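PDB 2QSB: UPF0147 protein Ta0600 from Thermoplasma acidophilum DSM 1728, which is of unknown function, a small four-helix bundle protein of the uncharacterised UPF0147 family. Local coordinates for residues 11-23 and 36-50. Residues are numbered along the deposited sequence; the frame is centred on the assembly and turned at random. Where two conformers were deposited one is given.
Sequences LFNEVMYLLDELS and AQDSKAKLSQENESL
L43 drops as a knob into the hole formed by F12, V15, M16 and L19, where segments 11-23 and 36-43 of helices 6-23 and 30-43 run roughly antiparallel (152°), their axes approaching to 8.6 Å. Its CD1 meets V15 CG1 at 3.6 Å and L19 CD1 at 3.7 Å, crossing both side chains at about a right angle; branched aliphatic groups suit this buried seam because their methyls fill it from several directions. L19 returns the knob, sitting among A36, S39, K40 and L43. Near S23 small residues let the backbones close in: CA atoms of S23 and A36 are 5.1 Å apart, those of M16 and K40 6.3 Å. With CG anti to its backbone N (chi1 -173°), F12 lays its ring end against L43, CZ at the edge 3.7 Å from L43 O. The flank of M16, D20 and K40 is partly open to solvent. Selenomethionine M16 bends its flexible chain, bringing CE near S44 OG. K40 still packs its aliphatic part as a knob, but its ammonium end is looser: in one of two conformers NZ makes a long, tentative salt bridge to D20 OD1 (3.8 Å). Within the bundle, S39, small enough for its buried spot and with OG bonded to V35 O, touches V57, M60 and L61 of helix 50-65, whose R53 hydrogen-bonds L43 O, while V15 and L22 lean on helix 72-88.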
# COMPACT_ATOMS: atom_id res chain seq x y z
N LEU A 11 5.93 -0.96 -11.35
CA LEU A 11 4.78 -0.97 -10.44
C LEU A 11 5.25 -1.05 -8.98
O LEU A 11 4.75 -0.33 -8.13
CB LEU A 11 3.86 -2.14 -10.74
CG LEU A 11 3.01 -1.99 -11.99
CD1 LEU A 11 2.40 -3.36 -12.37
CD2 LEU A 11 1.91 -0.93 -11.79
N PHE A 12 6.23 -1.90 -8.71
CA PHE A 12 6.75 -2.05 -7.36
C PHE A 12 7.37 -0.75 -6.86
O PHE A 12 7.14 -0.33 -5.73
CB PHE A 12 7.75 -3.20 -7.31
CG PHE A 12 8.22 -3.53 -5.92
CD1 PHE A 12 7.47 -4.40 -5.13
CD2 PHE A 12 9.37 -2.97 -5.40
CE1 PHE A 12 7.88 -4.70 -3.82
CE2 PHE A 12 9.78 -3.26 -4.09
CZ PHE A 12 9.04 -4.13 -3.32
N ASN A 13 8.18 -0.12 -7.72
CA ASN A 13 8.78 1.15 -7.34
C ASN A 13 7.74 2.20 -6.99
O ASN A 13 7.88 2.96 -6.03
CB ASN A 13 9.64 1.72 -8.48
CG ASN A 13 10.86 0.90 -8.76
OD1 ASN A 13 11.31 0.11 -7.92
ND2 ASN A 13 11.42 1.09 -9.96
N GLU A 14 6.69 2.29 -7.82
CA GLU A 14 5.63 3.25 -7.57
C GLU A 14 4.88 2.93 -6.28
O GLU A 14 4.59 3.85 -5.50
CB GLU A 14 4.66 3.23 -8.78
CG GLU A 14 5.27 3.79 -10.06
CD GLU A 14 4.57 3.38 -11.34
OE1 GLU A 14 3.59 2.60 -11.37
OE2 GLU A 14 5.05 3.85 -12.38
N VAL A 15 4.61 1.65 -6.02
CA VAL A 15 3.94 1.27 -4.78
C VAL A 15 4.78 1.69 -3.57
O VAL A 15 4.23 2.22 -2.60
CB VAL A 15 3.62 -0.24 -4.78
CG1 VAL A 15 3.26 -0.73 -3.39
CG2 VAL A 15 2.51 -0.54 -5.79
N MSE A 16 6.09 1.45 -3.62
CA MSE A 16 6.93 1.82 -2.47
C MSE A 16 6.93 3.31 -2.24
O MSE A 16 6.83 3.76 -1.10
CB MSE A 16 8.34 1.28 -2.69
CG MSE A 16 8.47 -0.24 -2.53
SE MSE A 16 8.09 -0.92 -0.72
CE MSE A 16 9.48 0.00 0.17
N TYR A 17 7.04 4.08 -3.32
CA TYR A 17 7.04 5.53 -3.20
C TYR A 17 5.69 6.02 -2.65
O TYR A 17 5.64 6.84 -1.72
CB TYR A 17 7.28 6.16 -4.58
CG TYR A 17 6.99 7.63 -4.60
CD1 TYR A 17 7.82 8.55 -3.95
CD2 TYR A 17 5.85 8.10 -5.22
CE1 TYR A 17 7.52 9.91 -3.96
CE2 TYR A 17 5.55 9.44 -5.23
CZ TYR A 17 6.38 10.33 -4.61
OH TYR A 17 6.05 11.67 -4.61
N LEU A 18 4.59 5.50 -3.20
CA LEU A 18 3.27 5.95 -2.77
C LEU A 18 2.99 5.54 -1.32
O LEU A 18 2.36 6.31 -0.58
CB LEU A 18 2.18 5.42 -3.70
CG LEU A 18 2.20 5.99 -5.13
CD1 LEU A 18 1.22 5.22 -5.99
CD2 LEU A 18 1.89 7.49 -5.16
N LEU A 19 3.41 4.34 -0.90
CA LEU A 19 3.25 3.95 0.50
C LEU A 19 4.09 4.81 1.39
O LEU A 19 3.66 5.17 2.49
CB LEU A 19 3.63 2.48 0.69
CG LEU A 19 2.56 1.50 0.23
CD1 LEU A 19 3.16 0.11 0.21
CD2 LEU A 19 1.35 1.54 1.17
N ASP A 20 5.30 5.17 0.95
CA ASP A 20 6.10 6.06 1.77
C ASP A 20 5.43 7.41 1.95
O ASP A 20 5.36 7.94 3.08
CB ASP A 20 7.51 6.20 1.23
CG ASP A 20 8.42 6.79 2.29
OD1 ASP A 20 8.83 6.03 3.19
OD2 ASP A 20 8.67 8.01 2.23
N GLU A 21 4.95 7.98 0.85
CA GLU A 21 4.21 9.23 0.94
C GLU A 21 3.01 9.12 1.88
O GLU A 21 2.78 10.00 2.70
CB GLU A 21 3.75 9.65 -0.47
CG GLU A 21 4.89 10.11 -1.38
CD GLU A 21 5.55 11.38 -0.89
OE1 GLU A 21 4.92 12.44 -1.07
OE2 GLU A 21 6.67 11.34 -0.34
N LEU A 22 2.25 8.04 1.76
CA LEU A 22 1.05 7.87 2.59
C LEU A 22 1.45 7.81 4.06
O LEU A 22 0.76 8.36 4.94
CB LEU A 22 0.26 6.63 2.12
CG LEU A 22 -1.05 6.37 2.84
CD1 LEU A 22 -2.00 7.55 2.64
CD2 LEU A 22 -1.66 5.09 2.31
N SER A 23 2.55 7.11 4.37
CA SER A 23 2.99 6.95 5.75
C SER A 23 3.37 8.28 6.38
O SER A 23 3.38 8.41 7.60
CB SER A 23 4.16 5.97 5.82
OG SER A 23 5.40 6.59 5.48
N ALA A 36 0.33 1.99 6.28
CA ALA A 36 1.25 2.24 5.17
C ALA A 36 2.68 1.84 5.58
O ALA A 36 3.40 1.23 4.78
CB ALA A 36 1.20 3.72 4.79
N GLN A 37 3.06 2.21 6.80
CA GLN A 37 4.35 1.82 7.39
C GLN A 37 4.54 0.30 7.37
O GLN A 37 5.55 -0.22 6.87
CB GLN A 37 4.49 2.39 8.82
CG GLN A 37 5.87 2.06 9.44
CD GLN A 37 6.10 2.60 10.86
OE1 GLN A 37 6.20 3.80 11.05
NE2 GLN A 37 6.18 1.71 11.83
N ASP A 38 3.55 -0.42 7.88
CA ASP A 38 3.63 -1.87 7.99
C ASP A 38 3.62 -2.51 6.61
O ASP A 38 4.28 -3.51 6.37
CB ASP A 38 2.49 -2.40 8.82
CG ASP A 38 2.61 -2.04 10.32
OD1 ASP A 38 3.66 -1.58 10.78
OD2 ASP A 38 1.62 -2.28 11.01
N SER A 39 2.91 -1.89 5.66
CA SER A 39 2.83 -2.42 4.30
C SER A 39 4.17 -2.34 3.59
O SER A 39 4.60 -3.28 2.93
CB SER A 39 1.78 -1.67 3.47
OG SER A 39 0.47 -1.90 3.96
N LYS A 40 4.84 -1.20 3.73
CA LYS A 40 6.09 -1.05 3.05
C LYS A 40 7.20 -1.95 3.67
O LYS A 40 8.08 -2.41 2.95
CB LYS A 40 6.43 0.45 2.85
CG LYS A 40 6.59 1.26 4.15
CD LYS A 40 6.65 2.78 3.89
CE LYS A 40 8.03 3.35 4.20
NZ LYS A 40 8.43 3.14 5.58
N ALA A 41 7.12 -2.25 4.99
CA ALA A 41 7.99 -3.22 5.62
C ALA A 41 7.70 -4.62 5.12
O ALA A 41 8.61 -5.38 4.84
CB ALA A 41 7.91 -3.14 7.15
N LYS A 42 6.42 -4.97 4.96
CA LYS A 42 6.05 -6.29 4.48
C LYS A 42 6.55 -6.49 3.05
O LYS A 42 7.07 -7.56 2.72
CB LYS A 42 4.53 -6.46 4.59
CG LYS A 42 4.01 -7.81 4.11
CD LYS A 42 4.62 -8.96 4.92
CE LYS A 42 3.74 -10.15 4.95
NZ LYS A 42 4.38 -11.19 5.80
N LEU A 43 6.35 -5.49 2.20
CA LEU A 43 6.83 -5.59 0.81
C LEU A 43 8.34 -5.71 0.74
O LEU A 43 8.87 -6.21 -0.25
CB LEU A 43 6.39 -4.37 0.01
CG LEU A 43 4.90 -4.34 -0.30
CD1 LEU A 43 4.57 -3.09 -1.06
CD2 LEU A 43 4.45 -5.52 -1.13
N SER A 44 9.03 -5.26 1.80
CA SER A 44 10.49 -5.30 1.87
C SER A 44 11.03 -6.60 2.48
O SER A 44 12.23 -6.71 2.69
CB SER A 44 10.97 -4.11 2.69
OG SER A 44 10.66 -2.90 2.01
N GLN A 45 10.13 -7.54 2.82
CA GLN A 45 10.51 -8.82 3.47
C GLN A 45 10.99 -9.74 2.36
O GLN A 45 10.25 -10.56 1.83
CB GLN A 45 9.36 -9.46 4.26
CG GLN A 45 8.95 -8.75 5.57
CD GLN A 45 10.00 -8.75 6.71
OE1 GLN A 45 9.89 -7.97 7.68
NE2 GLN A 45 11.01 -9.59 6.60
N GLU A 46 12.27 -9.56 2.02
CA GLU A 46 12.86 -10.12 0.80
C GLU A 46 13.04 -11.67 0.90
O GLU A 46 13.32 -12.31 -0.10
CB GLU A 46 14.16 -9.33 0.41
CG GLU A 46 13.91 -7.81 -0.02
CD GLU A 46 15.19 -6.95 -0.32
OE1 GLU A 46 16.30 -7.29 0.12
OE2 GLU A 46 15.07 -5.91 -1.01
N ASN A 47 12.78 -12.23 2.09
CA ASN A 47 12.83 -13.69 2.38
C ASN A 47 11.53 -14.44 2.06
O ASN A 47 11.48 -15.67 2.14
CB ASN A 47 13.14 -13.88 3.86
CG ASN A 47 12.15 -13.13 4.76
OD1 ASN A 47 12.10 -11.90 4.76
ND2 ASN A 47 11.33 -13.89 5.50
N GLU A 48 10.48 -13.68 1.71
CA GLU A 48 9.12 -14.21 1.44
C GLU A 48 8.70 -13.97 -0.03
O GLU A 48 9.15 -13.02 -0.64
CB GLU A 48 8.10 -13.54 2.38
CG GLU A 48 8.44 -13.69 3.87
CD GLU A 48 7.76 -12.66 4.77
OE1 GLU A 48 6.93 -11.86 4.29
OE2 GLU A 48 8.07 -12.66 5.99
N SER A 49 7.83 -14.82 -0.59
CA SER A 49 7.41 -14.70 -1.98
C SER A 49 6.67 -13.36 -2.23
O SER A 49 5.94 -12.85 -1.36
CB SER A 49 6.55 -15.88 -2.45
OG SER A 49 5.17 -15.63 -2.28
N LEU A 50 6.89 -12.77 -3.40
CA LEU A 50 6.23 -11.51 -3.72
C LEU A 50 4.72 -11.64 -3.74
O LEU A 50 4.05 -10.73 -3.31
CB LEU A 50 6.75 -10.93 -5.04
CG LEU A 50 6.24 -9.53 -5.44
CD1 LEU A 50 6.58 -8.49 -4.40
CD2 LEU A 50 6.85 -9.13 -6.79